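Hypothetical protein (Pyrococcus furiosus, PDB 2FZF) is of unknown function but belongs to the rubrerythrin family of ferritin-like proteins, whose members commonly carry a di-iron site within a four-helix bundle. Local coordinates at residues 12-16 and 122-127; 39-43 and 55-59; 61-65 and 146-150; 90-94 and 112-116. All blocks are in the same frame, centred on the assembly; numbering follows the deposited sequence.

Contact 1 (12-16 and 122-127); sequences PIEKM and EFYLKL
I13 and M16 press the N-terminal arm of the chain against F123, K126 and L127 on helix 103-129, one of the long helices of the ferritin-like four-helix bundle. The tight part is built round the F123 ring. M16 CE sits over one face, 4.0 Å from the ring centroid and 13° off its normal, a CH-pi contact, while SD lies more obliquely to the same ring and makes it a Met-aromatic pair. The bend at the end of the methionine chain (chi3 74°) sets CE over the ring, where it also meets L127 CD1. I13 reaches the same phenylalanine differently: I13 CD1 comes in at the ring edge, near the plane, and is 3.8 Å from F123 CB. L24 of helix 21-44 packs on both M16 and L127, and F123 rests on M27, which ties this part to the bundle interior.

Toward solvent the packing thins to aliphatic stems. I13 CG1 meets E122 CG at 3.9 Å, and the exposed glutamate then runs on extended. K126 slides past M16 in the opposite direction; its charged end leaves the contact and its stem lies along the sulfur and methyl of M16, with K126 CG 3.7 Å from M16 CE.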
loop_
_atom_site.group_PDB
_atom_site.type_symbol
_atom_site.label_atom_id
_atom_site.label_comp_id
_atom_site.label_asym_id
_atom_site.label_seq_id
_atom_site.Cartn_x
_atom_site.Cartn_y
_atom_site.Cartn_z
ATOM N N PRO A 12 -24.422 -1.281 -2.487
ATOM C CA PRO A 12 -23.420 -2.141 -3.120
ATOM C C PRO A 12 -22.886 -1.549 -4.415
ATOM O O PRO A 12 -23.617 -0.898 -5.158
ATOM C CB PRO A 12 -24.187 -3.437 -3.360
ATOM C CG PRO A 12 -25.586 -2.958 -3.555
ATOM C CD PRO A 12 -25.720 -1.973 -2.420
ATOM N N ILE A 13 -21.606 -1.798 -4.675
ATOM C CA ILE A 13 -20.910 -1.316 -5.868
ATOM C C ILE A 13 -21.747 -1.597 -7.122
ATOM O O ILE A 13 -21.755 -0.822 -8.089
ATOM C CB ILE A 13 -19.527 -2.023 -5.977
ATOM C CG1 ILE A 13 -18.506 -1.116 -6.664
ATOM C CG2 ILE A 13 -19.670 -3.337 -6.730
ATOM C CD1 ILE A 13 -18.187 0.128 -5.878
ATOM N N GLU A 14 -22.455 -2.722 -7.078
ATOM C CA GLU A 14 -23.301 -3.182 -8.173
ATOM C C GLU A 14 -24.296 -2.120 -8.609
ATOM O O GLU A 14 -24.519 -1.914 -9.802
ATOM C CB GLU A 14 -24.051 -4.449 -7.754
ATOM C CG GLU A 14 -24.661 -5.212 -8.924
ATOM C CD GLU A 14 -23.612 -5.848 -9.833
ATOM O OE1 GLU A 14 -22.530 -5.239 -10.015
ATOM O OE2 GLU A 14 -23.880 -6.950 -10.373
ATOM N N LYS A 15 -24.894 -1.435 -7.645
ATOM C CA LYS A 15 -25.869 -0.420 -7.996
ATOM C C LYS A 15 -25.272 0.955 -8.234
ATOM O O LYS A 15 -25.804 1.959 -7.772
ATOM C CB LYS A 15 -26.953 -0.341 -6.933
ATOM C CG LYS A 15 -26.501 0.236 -5.634
ATOM C CD LYS A 15 -27.674 0.311 -4.675
ATOM C CE LYS A 15 -28.853 1.110 -5.259
ATOM N NZ LYS A 15 -28.544 2.551 -5.585
ATOM N N MET A 16 -24.160 0.994 -8.962
ATOM C CA MET A 16 -23.517 2.254 -9.292
ATOM C C MET A 16 -24.233 2.775 -10.531
ATOM O O MET A 16 -24.258 3.979 -10.790
ATOM C CB MET A 16 -22.028 2.052 -9.606
ATOM C CG MET A 16 -21.058 2.340 -8.454
ATOM S SD MET A 16 -19.309 2.085 -8.919
ATOM C CE MET A 16 -18.990 3.504 -9.947
ATOM N N GLU A 122 -12.298 -0.464 -5.809
ATOM C CA GLU A 122 -13.194 -1.172 -6.721
ATOM C C GLU A 122 -14.123 -0.194 -7.420
ATOM O O GLU A 122 -14.565 -0.430 -8.551
ATOM C CB GLU A 122 -14.004 -2.216 -5.959
ATOM C CG GLU A 122 -15.079 -2.903 -6.778
ATOM C CD GLU A 122 -15.637 -4.148 -6.085
ATOM O OE1 GLU A 122 -15.652 -4.166 -4.822
ATOM O OE2 GLU A 122 -16.067 -5.097 -6.802
ATOM N N PHE A 123 -14.402 0.909 -6.728
ATOM C CA PHE A 123 -15.251 1.991 -7.230
ATOM C C PHE A 123 -14.486 2.713 -8.365
ATOM O O PHE A 123 -14.976 2.815 -9.486
ATOM C CB PHE A 123 -15.584 2.948 -6.058
ATOM C CG PHE A 123 -16.540 4.073 -6.407
ATOM C CD1 PHE A 123 -16.079 5.236 -7.020
ATOM C CD2 PHE A 123 -17.894 3.981 -6.093
ATOM C CE1 PHE A 123 -16.947 6.291 -7.302
ATOM C CE2 PHE A 123 -18.768 5.032 -6.371
ATOM C CZ PHE A 123 -18.293 6.187 -6.979
ATOM N N TYR A 124 -13.271 3.172 -8.075
ATOM C CA TYR A 124 -12.468 3.862 -9.063
ATOM C C TYR A 124 -12.099 3.001 -10.259
ATOM O O TYR A 124 -11.663 3.508 -11.301
ATOM C CB TYR A 124 -11.206 4.395 -8.421
ATOM C CG TYR A 124 -11.462 5.498 -7.445
ATOM C CD1 TYR A 124 -12.227 6.613 -7.806
ATOM C CD2 TYR A 124 -10.899 5.463 -6.174
ATOM C CE1 TYR A 124 -12.417 7.671 -6.925
ATOM C CE2 TYR A 124 -11.086 6.511 -5.288
ATOM C CZ TYR A 124 -11.840 7.616 -5.666
ATOM O OH TYR A 124 -11.973 8.675 -4.805
ATOM N N LEU A 125 -12.248 1.690 -10.093
ATOM C CA LEU A 125 -11.963 0.730 -11.159
ATOM C C LEU A 125 -13.107 0.788 -12.152
ATOM O O LEU A 125 -12.896 0.746 -13.364
ATOM C CB LEU A 125 -11.876 -0.684 -10.590
ATOM C CG LEU A 125 -10.457 -1.210 -10.383
ATOM C CD1 LEU A 125 -10.492 -2.582 -9.714
ATOM C CD2 LEU A 125 -9.758 -1.267 -11.736
ATOM N N LYS A 126 -14.325 0.880 -11.620
ATOM C CA LYS A 126 -15.512 0.953 -12.451
ATOM C C LYS A 126 -15.595 2.322 -13.107
ATOM O O LYS A 126 -15.771 2.428 -14.321
ATOM C CB LYS A 126 -16.781 0.692 -11.631
ATOM C CG LYS A 126 -18.087 0.966 -12.412
ATOM C CD LYS A 126 -18.139 0.249 -13.786
ATOM C CE LYS A 126 -19.261 0.796 -14.686
ATOM N NZ LYS A 126 -20.620 0.679 -14.067
ATOM N N LEU A 127 -15.460 3.370 -12.300
ATOM C CA LEU A 127 -15.523 4.738 -12.798
ATOM C C LEU A 127 -14.523 4.896 -13.930
ATOM O O LEU A 127 -14.714 5.703 -14.842
ATOM C CB LEU A 127 -15.206 5.722 -11.673
ATOM C CG LEU A 127 -16.176 6.890 -11.480
ATOM C CD1 LEU A 127 -17.581 6.359 -11.258
ATOM C CD2 LEU A 127 -15.741 7.731 -10.296
#

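Contact 2 (39-43 and 55-59); sequences YKSLA and INWLA
Y39, L42 and A43 on helix 21-44 pack against I55, N56, L58 and A59 on helix 51-61, an antiparallel helix pair of the ferritin-like four-helix bundle. The local axes approach to 8.8 Å at 163°, close enough for the alanines to bring backbone near backbone: the CA atoms of Y39 and A59 are 5.5 Å apart, and A43 stands similarly opposite I55.

Aromatic contact comes from Y39. L58 CD2 lies over one face of its ring, 3.9 Å from the centroid, as a CH-pi contact. CD2 is displaced toward the hydroxyl half of the ring, nearest CE1, and the two side chains are oblique to each other. With CG anti to its carbonyl carbon (chi1 -70°), the tyrosine runs on between the helices into the bundle, where A113 and E117 of helix 103-129 adjoin it.

Aliphatic packing centres on I55 CG2. This methyl settles beside the backbone of the turn from Y39 O to A43 N and also touches L42 CD1 at 3.8 Å; I55 CD1 meets that same leucine methyl. At the other end of the pair Y39 CB rests on A59 CB.

Polar groups enter at the margin. N56 swings its amide toward the facing helix and lays it against the methyl of A43, whose CB is 3.5 Å from N56 CG.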
loop_
_atom_site.group_PDB
_atom_site.type_symbol
_atom_site.label_atom_id
_atom_site.label_comp_id
_atom_site.label_asym_id
_atom_site.label_seq_id
_atom_site.Cartn_x
_atom_site.Cartn_y
_atom_site.Cartn_z
ATOM N N TYR A 39 -9.420 9.409 9.192
ATOM C CA TYR A 39 -8.071 9.028 9.571
ATOM C C TYR A 39 -7.463 10.057 10.515
ATOM O O TYR A 39 -6.738 9.709 11.453
ATOM C CB TYR A 39 -7.223 8.863 8.315
ATOM C CG TYR A 39 -7.610 7.649 7.502
ATOM C CD1 TYR A 39 -7.861 7.750 6.132
ATOM C CD2 TYR A 39 -7.654 6.382 8.093
ATOM C CE1 TYR A 39 -8.138 6.620 5.366
ATOM C CE2 TYR A 39 -7.926 5.247 7.347
ATOM C CZ TYR A 39 -8.162 5.366 5.990
ATOM O OH TYR A 39 -8.389 4.222 5.262
ATOM N N LYS A 40 -7.771 11.326 10.275
ATOM C CA LYS A 40 -7.250 12.388 11.129
ATOM C C LYS A 40 -7.615 12.153 12.587
ATOM O O LYS A 40 -6.822 12.441 13.473
ATOM C CB LYS A 40 -7.796 13.743 10.688
ATOM C CG LYS A 40 -6.822 14.556 9.860
ATOM C CD LYS A 40 -5.587 14.938 10.672
ATOM C CE LYS A 40 -5.949 15.792 11.894
ATOM N NZ LYS A 40 -4.746 16.196 12.705
ATOM N N SER A 41 -8.813 11.625 12.825
ATOM C CA SER A 41 -9.280 11.369 14.182
ATOM C C SER A 41 -8.764 10.055 14.704
ATOM O O SER A 41 -8.573 9.880 15.907
ATOM C CB SER A 41 -10.797 11.328 14.219
ATOM O OG SER A 41 -11.321 12.446 13.548
ATOM N N LEU A 42 -8.580 9.115 13.790
ATOM C CA LEU A 42 -8.088 7.805 14.151
ATOM C C LEU A 42 -6.681 7.996 14.697
ATOM O O LEU A 42 -6.396 7.625 15.827
ATOM C CB LEU A 42 -8.046 6.895 12.913
ATOM C CG LEU A 42 -8.599 5.457 12.914
ATOM C CD1 LEU A 42 -7.806 4.661 11.882
ATOM C CD2 LEU A 42 -8.500 4.796 14.287
ATOM N N ALA A 43 -5.803 8.592 13.895
ATOM C CA ALA A 43 -4.428 8.792 14.337
ATOM C C ALA A 43 -4.422 9.548 15.653
ATOM O O ALA A 43 -3.742 9.160 16.596
ATOM C CB ALA A 43 -3.635 9.554 13.287
ATOM N N ILE A 55 -1.215 5.299 10.195
ATOM C CA ILE A 55 -2.472 5.973 9.933
ATOM C C ILE A 55 -2.314 7.427 9.530
ATOM O O ILE A 55 -3.167 7.966 8.839
ATOM C CB ILE A 55 -3.420 5.875 11.113
ATOM C CG1 ILE A 55 -3.758 4.406 11.358
ATOM C CG2 ILE A 55 -4.697 6.652 10.820
ATOM C CD1 ILE A 55 -4.417 3.734 10.181
ATOM N N ASN A 56 -1.222 8.056 9.953
ATOM C CA ASN A 56 -0.968 9.448 9.608
ATOM C C ASN A 56 -0.439 9.609 8.175
ATOM O O ASN A 56 -0.838 10.530 7.460
ATOM C CB ASN A 56 0.010 10.076 10.608
ATOM C CG ASN A 56 -0.705 10.800 11.753
ATOM O OD1 ASN A 56 -1.651 11.564 11.520
ATOM N ND2 ASN A 56 -0.245 10.579 12.986
ATOM N N TRP A 57 0.454 8.717 7.752
ATOM C CA TRP A 57 1.000 8.791 6.401
ATOM C C TRP A 57 -0.111 8.512 5.405
ATOM O O TRP A 57 -0.166 9.088 4.319
ATOM C CB TRP A 57 2.109 7.758 6.202
ATOM C CG TRP A 57 2.630 7.734 4.791
ATOM C CD1 TRP A 57 3.505 8.621 4.219
ATOM C CD2 TRP A 57 2.262 6.814 3.755
ATOM N NE1 TRP A 57 3.700 8.308 2.892
ATOM C CE2 TRP A 57 2.949 7.204 2.581
ATOM C CE3 TRP A 57 1.414 5.698 3.702
ATOM C CZ2 TRP A 57 2.817 6.517 1.368
ATOM C CZ3 TRP A 57 1.280 5.011 2.492
ATOM C CH2 TRP A 57 1.980 5.426 1.343
ATOM N N LEU A 58 -0.998 7.611 5.796
ATOM C CA LEU A 58 -2.118 7.219 4.968
ATOM C C LEU A 58 -3.096 8.386 4.832
ATOM O O LEU A 58 -3.677 8.595 3.770
ATOM C CB LEU A 58 -2.786 6.006 5.608
ATOM C CG LEU A 58 -3.628 5.051 4.782
ATOM C CD1 LEU A 58 -3.911 3.830 5.625
ATOM C CD2 LEU A 58 -4.910 5.722 4.344
ATOM N N ALA A 59 -3.269 9.153 5.902
ATOM C CA ALA A 59 -4.180 10.300 5.871
ATOM C C ALA A 59 -3.678 11.388 4.921
ATOM O O ALA A 59 -4.463 12.011 4.199
ATOM C CB ALA A 59 -4.341 10.876 7.272
#

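Contact 3 (61-65 and 146-150); sequences EEKKH and MERGH
E61 and E62 face M146, E147 and H150 where two long helices of the ferritin-like bundle run side by side. The first is interrupted here: E62 leaves helical geometry (psi 8°) between helices 51-61 and 63-76, whereas 146-150 is unbroken helix. The backbones stay well apart, with the closest CA atoms, those of E62 and M146, at 8.6 Å, so long side chains fill the gap.

Acidic and imidazole groups meet in the buried middle. The extended E62 chain carries its carboxylate to that of E147, OE1 to OE1 at 3.2 Å; both are acceptors, and the two planes are nearly perpendicular (78°). E62 and H150 come from opposite directions with carboxylate and imidazole almost coplanar, and H150 NE2 lies 3.6 Å from E62 CG. H65 joins from the next turn, and E32 and E117 of the neighbouring helices bring further carboxylates. Four glutamates and two histidines gathered on four helices are consistent with the di-iron site of rubrerythrin-like proteins, a liganding role inferred from the family.

E61 lays its CB against H150, then bends at chi2 to turn its carboxylate to M146. The E61 and M146 side chains cross at about a right angle, with M146 CE 3.4 Å from E61 OE2. K64 adds a salt bridge to that carboxylate, and K64 NZ also donates to E61 O at 3.2 Å.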
loop_
_atom_site.group_PDB
_atom_site.type_symbol
_atom_site.label_atom_id
_atom_site.label_comp_id
_atom_site.label_asym_id
_atom_site.label_seq_id
_atom_site.Cartn_x
_atom_site.Cartn_y
_atom_site.Cartn_z
ATOM N N GLU A 61 -1.469 10.992 2.349
ATOM C CA GLU A 61 -1.539 10.464 0.996
ATOM C C GLU A 61 -2.898 10.741 0.357
ATOM O O GLU A 61 -2.966 11.187 -0.784
ATOM C CB GLU A 61 -1.280 8.959 1.025
ATOM C CG GLU A 61 0.175 8.576 0.887
ATOM C CD GLU A 61 0.663 8.737 -0.537
ATOM O OE1 GLU A 61 1.790 8.276 -0.842
ATOM O OE2 GLU A 61 -0.087 9.325 -1.355
ATOM N N GLU A 62 -3.976 10.488 1.091
ATOM C CA GLU A 62 -5.309 10.696 0.556
ATOM C C GLU A 62 -5.832 12.115 0.650
ATOM O O GLU A 62 -7.008 12.350 0.368
ATOM C CB GLU A 62 -6.311 9.745 1.234
ATOM C CG GLU A 62 -6.101 8.265 0.877
ATOM C CD GLU A 62 -7.234 7.359 1.338
ATOM O OE1 GLU A 62 -8.414 7.634 0.997
ATOM O OE2 GLU A 62 -6.931 6.364 2.033
ATOM N N LYS A 63 -4.989 13.061 1.052
ATOM C CA LYS A 63 -5.438 14.456 1.166
ATOM C C LYS A 63 -5.603 15.076 -0.209
ATOM O O LYS A 63 -6.507 15.880 -0.437
ATOM C CB LYS A 63 -4.439 15.291 1.977
ATOM C CG LYS A 63 -4.485 15.045 3.477
ATOM C CD LYS A 63 -3.276 15.652 4.199
ATOM C CE LYS A 63 -3.208 15.178 5.662
ATOM N NZ LYS A 63 -1.865 15.353 6.287
ATOM N N LYS A 64 -4.724 14.687 -1.125
ATOM C CA LYS A 64 -4.758 15.207 -2.475
ATOM C C LYS A 64 -5.858 14.597 -3.337
ATOM O O LYS A 64 -6.116 15.089 -4.432
ATOM C CB LYS A 64 -3.408 14.975 -3.145
ATOM C CG LYS A 64 -3.095 13.509 -3.362
ATOM C CD LYS A 64 -1.809 13.309 -4.134
ATOM C CE LYS A 64 -1.824 11.951 -4.824
ATOM N NZ LYS A 64 -2.120 10.813 -3.885
ATOM N N HIS A 65 -6.501 13.535 -2.860
ATOM C CA HIS A 65 -7.559 12.877 -3.631
ATOM C C HIS A 65 -8.745 13.805 -3.900
ATOM O O HIS A 65 -9.286 13.847 -5.006
ATOM C CB HIS A 65 -8.076 11.633 -2.901
ATOM C CG HIS A 65 -7.127 10.471 -2.901
ATOM N ND1 HIS A 65 -5.870 10.526 -3.467
ATOM C CD2 HIS A 65 -7.256 9.220 -2.397
ATOM C CE1 HIS A 65 -5.267 9.360 -3.306
ATOM N NE2 HIS A 65 -6.087 8.551 -2.661
ATOM N N MET A 146 -3.833 3.371 -5.742
ATOM C CA MET A 146 -3.458 4.020 -4.499
ATOM C C MET A 146 -4.377 3.481 -3.396
ATOM O O MET A 146 -3.922 3.183 -2.304
ATOM C CB MET A 146 -3.647 5.541 -4.611
ATOM C CG MET A 146 -2.501 6.301 -5.279
ATOM S SD MET A 146 -0.894 5.867 -4.582
ATOM C CE MET A 146 -1.033 6.435 -2.852
ATOM N N GLU A 147 -5.672 3.374 -3.685
ATOM C CA GLU A 147 -6.630 2.868 -2.708
ATOM C C GLU A 147 -6.372 1.386 -2.425
ATOM O O GLU A 147 -6.400 0.932 -1.279
ATOM C CB GLU A 147 -8.061 3.056 -3.222
ATOM C CG GLU A 147 -8.563 4.499 -3.214
ATOM C CD GLU A 147 -8.685 5.066 -1.809
ATOM O OE1 GLU A 147 -7.651 5.421 -1.205
ATOM O OE2 GLU A 147 -9.824 5.145 -1.300
ATOM N N ARG A 148 -6.125 0.641 -3.496
ATOM C CA ARG A 148 -5.844 -0.781 -3.410
ATOM C C ARG A 148 -4.631 -0.959 -2.486
ATOM O O ARG A 148 -4.597 -1.875 -1.671
ATOM C CB ARG A 148 -5.546 -1.310 -4.814
ATOM C CG ARG A 148 -5.439 -2.817 -4.952
ATOM C CD ARG A 148 -6.778 -3.523 -4.789
ATOM N NE ARG A 148 -6.627 -4.963 -5.023
ATOM C CZ ARG A 148 -6.331 -5.508 -6.205
ATOM N NH1 ARG A 148 -6.166 -4.727 -7.269
ATOM N NH2 ARG A 148 -6.172 -6.825 -6.317
ATOM N N GLY A 149 -3.647 -0.069 -2.621
ATOM C CA GLY A 149 -2.457 -0.127 -1.792
ATOM C C GLY A 149 -2.727 0.192 -0.332
ATOM O O GLY A 149 -2.141 -0.427 0.560
ATOM N N HIS A 150 -3.610 1.158 -0.082
ATOM C CA HIS A 150 -3.958 1.533 1.285
ATOM C C HIS A 150 -4.696 0.356 1.937
ATOM O O HIS A 150 -4.572 0.123 3.138
ATOM C CB HIS A 150 -4.834 2.791 1.291
ATOM C CG HIS A 150 -4.155 4.008 0.735
ATOM N ND1 HIS A 150 -2.832 4.311 0.992
ATOM C CD2 HIS A 150 -4.622 5.017 -0.041
ATOM C CE1 HIS A 150 -2.515 5.449 0.399
ATOM N NE2 HIS A 150 -3.584 5.899 -0.236
#

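Contact 4 (90-94 and 112-116); sequences GPELQ and WAMKA
P91 and L93 reach A116 from two directions and straddle its methyl: L93 CD1 comes to 3.7 Å from A116 CB, and P91 CG to 3.9 Å. The proline ring points at helix 103-129 with its CG leading, so that this atom also lies against the helix backbone, 3.7 Å from A116 CA. Its CB is turned to another neighbour, the six-membered part of the W112 indole. The indole stands up from the helix one turn before A116 and meets the proline obliquely, with W112 CZ3 3.6 Å from P91 CB. The aliphatic stem of K115 runs along the outer side of the proline at a longer range, while its ammonium turns away to a salt bridge with E118.

Segment 90-94 belongs to the long crossover that joins the second and third helices of the ferritin-like bundle; those two helices run in the same direction, and the connecting chain must therefore travel back along the outside. L93 dips inward from it. Its chi1 of -62° swings CG toward the helix, and from there CD1 meets A116 and CD2 the W112 backbone, 4.1 Å from W112 O. Further in, L93 also rests on F38 of helix 21-44, in the groove between the two helices.

Polar contact between the segments runs through a water. It donates to A116 O at 3.0 Å and, weakly, to P91 O at 3.4 Å, bridging the crossover carbonyl to the helix.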
loop_
_atom_site.group_PDB
_atom_site.type_symbol
_atom_site.label_atom_id
_atom_site.label_comp_id
_atom_site.label_asym_id
_atom_site.label_seq_id
_atom_site.Cartn_x
_atom_site.Cartn_y
_atom_site.Cartn_z
ATOM N N GLY A 90 -20.814 1.805 -0.516
ATOM C CA GLY A 90 -19.846 1.383 0.480
ATOM C C GLY A 90 -20.001 2.030 1.836
ATOM O O GLY A 90 -20.804 2.935 2.002
ATOM N N PRO A 91 -19.222 1.587 2.835
ATOM C CA PRO A 91 -19.324 2.167 4.178
ATOM C C PRO A 91 -18.921 3.634 4.282
ATOM O O PRO A 91 -17.941 4.075 3.687
ATOM C CB PRO A 91 -18.440 1.241 5.023
ATOM C CG PRO A 91 -17.399 0.789 4.062
ATOM C CD PRO A 91 -18.184 0.536 2.788
ATOM N N GLU A 92 -19.697 4.388 5.044
ATOM C CA GLU A 92 -19.417 5.797 5.226
ATOM C C GLU A 92 -18.746 6.008 6.578
ATOM O O GLU A 92 -19.388 5.950 7.633
ATOM C CB GLU A 92 -20.710 6.602 5.119
ATOM C CG GLU A 92 -20.597 8.041 5.563
ATOM C CD GLU A 92 -21.830 8.845 5.217
ATOM O OE1 GLU A 92 -22.007 9.185 4.023
ATOM O OE2 GLU A 92 -22.630 9.126 6.139
ATOM N N LEU A 93 -17.438 6.239 6.526
ATOM C CA LEU A 93 -16.620 6.448 7.714
ATOM C C LEU A 93 -16.921 7.770 8.417
ATOM O O LEU A 93 -16.833 8.844 7.816
ATOM C CB LEU A 93 -15.136 6.396 7.332
ATOM C CG LEU A 93 -14.606 5.083 6.753
ATOM C CD1 LEU A 93 -13.185 5.279 6.243
ATOM C CD2 LEU A 93 -14.653 4.006 7.821
ATOM N N GLN A 94 -17.282 7.687 9.693
ATOM C CA GLN A 94 -17.571 8.882 10.477
ATOM C C GLN A 94 -16.318 9.219 11.279
ATOM O O GLN A 94 -15.535 8.326 11.609
ATOM C CB GLN A 94 -18.758 8.630 11.417
ATOM C CG GLN A 94 -20.067 9.317 11.000
ATOM C CD GLN A 94 -20.461 9.042 9.555
ATOM O OE1 GLN A 94 -20.513 7.891 9.117
ATOM N NE2 GLN A 94 -20.755 10.105 8.811
ATOM N N TRP A 112 -12.931 -1.667 9.405
ATOM C CA TRP A 112 -13.862 -0.872 8.598
ATOM C C TRP A 112 -13.124 0.006 7.594
ATOM O O TRP A 112 -13.626 0.278 6.505
ATOM C CB TRP A 112 -14.729 0.026 9.489
ATOM C CG TRP A 112 -15.972 -0.661 9.995
ATOM C CD1 TRP A 112 -16.214 -1.119 11.270
ATOM C CD2 TRP A 112 -17.096 -1.069 9.206
ATOM N NE1 TRP A 112 -17.408 -1.795 11.311
ATOM C CE2 TRP A 112 -17.974 -1.781 10.057
ATOM C CE3 TRP A 112 -17.447 -0.910 7.850
ATOM C CZ2 TRP A 112 -19.178 -2.335 9.606
ATOM C CZ3 TRP A 112 -18.651 -1.464 7.400
ATOM C CH2 TRP A 112 -19.497 -2.164 8.278
ATOM N N ALA A 113 -11.933 0.462 7.970
ATOM C CA ALA A 113 -11.144 1.310 7.096
ATOM C C ALA A 113 -10.701 0.549 5.864
ATOM O O ALA A 113 -10.781 1.064 4.747
ATOM C CB ALA A 113 -9.950 1.855 7.834
ATOM N N MET A 114 -10.227 -0.676 6.045
ATOM C CA MET A 114 -9.782 -1.429 4.882
ATOM C C MET A 114 -10.984 -1.810 4.047
ATOM O O MET A 114 -10.878 -1.987 2.837
ATOM C CB MET A 114 -8.965 -2.677 5.280
ATOM C CG MET A 114 -9.544 -3.592 6.365
ATOM S SD MET A 114 -8.568 -5.155 6.587
ATOM C CE MET A 114 -9.310 -6.161 5.301
ATOM N N LYS A 115 -12.137 -1.909 4.699
ATOM C CA LYS A 115 -13.367 -2.248 4.005
ATOM C C LYS A 115 -13.706 -1.077 3.100
ATOM O O LYS A 115 -14.010 -1.246 1.915
ATOM C CB LYS A 115 -14.486 -2.462 5.012
ATOM C CG LYS A 115 -15.750 -3.028 4.405
ATOM C CD LYS A 115 -15.545 -4.480 4.011
ATOM C CE LYS A 115 -16.721 -5.015 3.229
ATOM N NZ LYS A 115 -16.348 -6.284 2.560
ATOM N N ALA A 116 -13.650 0.118 3.673
ATOM C CA ALA A 116 -13.925 1.323 2.914
ATOM C C ALA A 116 -12.903 1.483 1.781
ATOM O O ALA A 116 -13.251 1.947 0.703
ATOM C CB ALA A 116 -13.900 2.530 3.825
HETATM O O HOH W 1 -15.960 3.067 1.168
#

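Contact 3 holds the probable metal-site cluster. Contact 2, centred 12 Å away, touches it: Y39 CE1 is 3.6 Å from E62 OE2, and L58 packs on H150. Contact 1, about 17 Å off between centres, reaches the cluster through Y124, whose CE2 lies 3.8 Å from E147 CG and whose hydroxyl is hydrogen-bonded to E32. Contacts 1 and 4 share helix 103-129, with nearest atoms about 5 Å apart. Contact 4 meets contact 2 where Y39 OH packs on A113 CB, but does not touch contact 3, 14 Å away between centres and about 5 Å between nearest atoms. Contacts 1 and 2 stand on opposite sides of the chain's centre, with centres 25 Å apart.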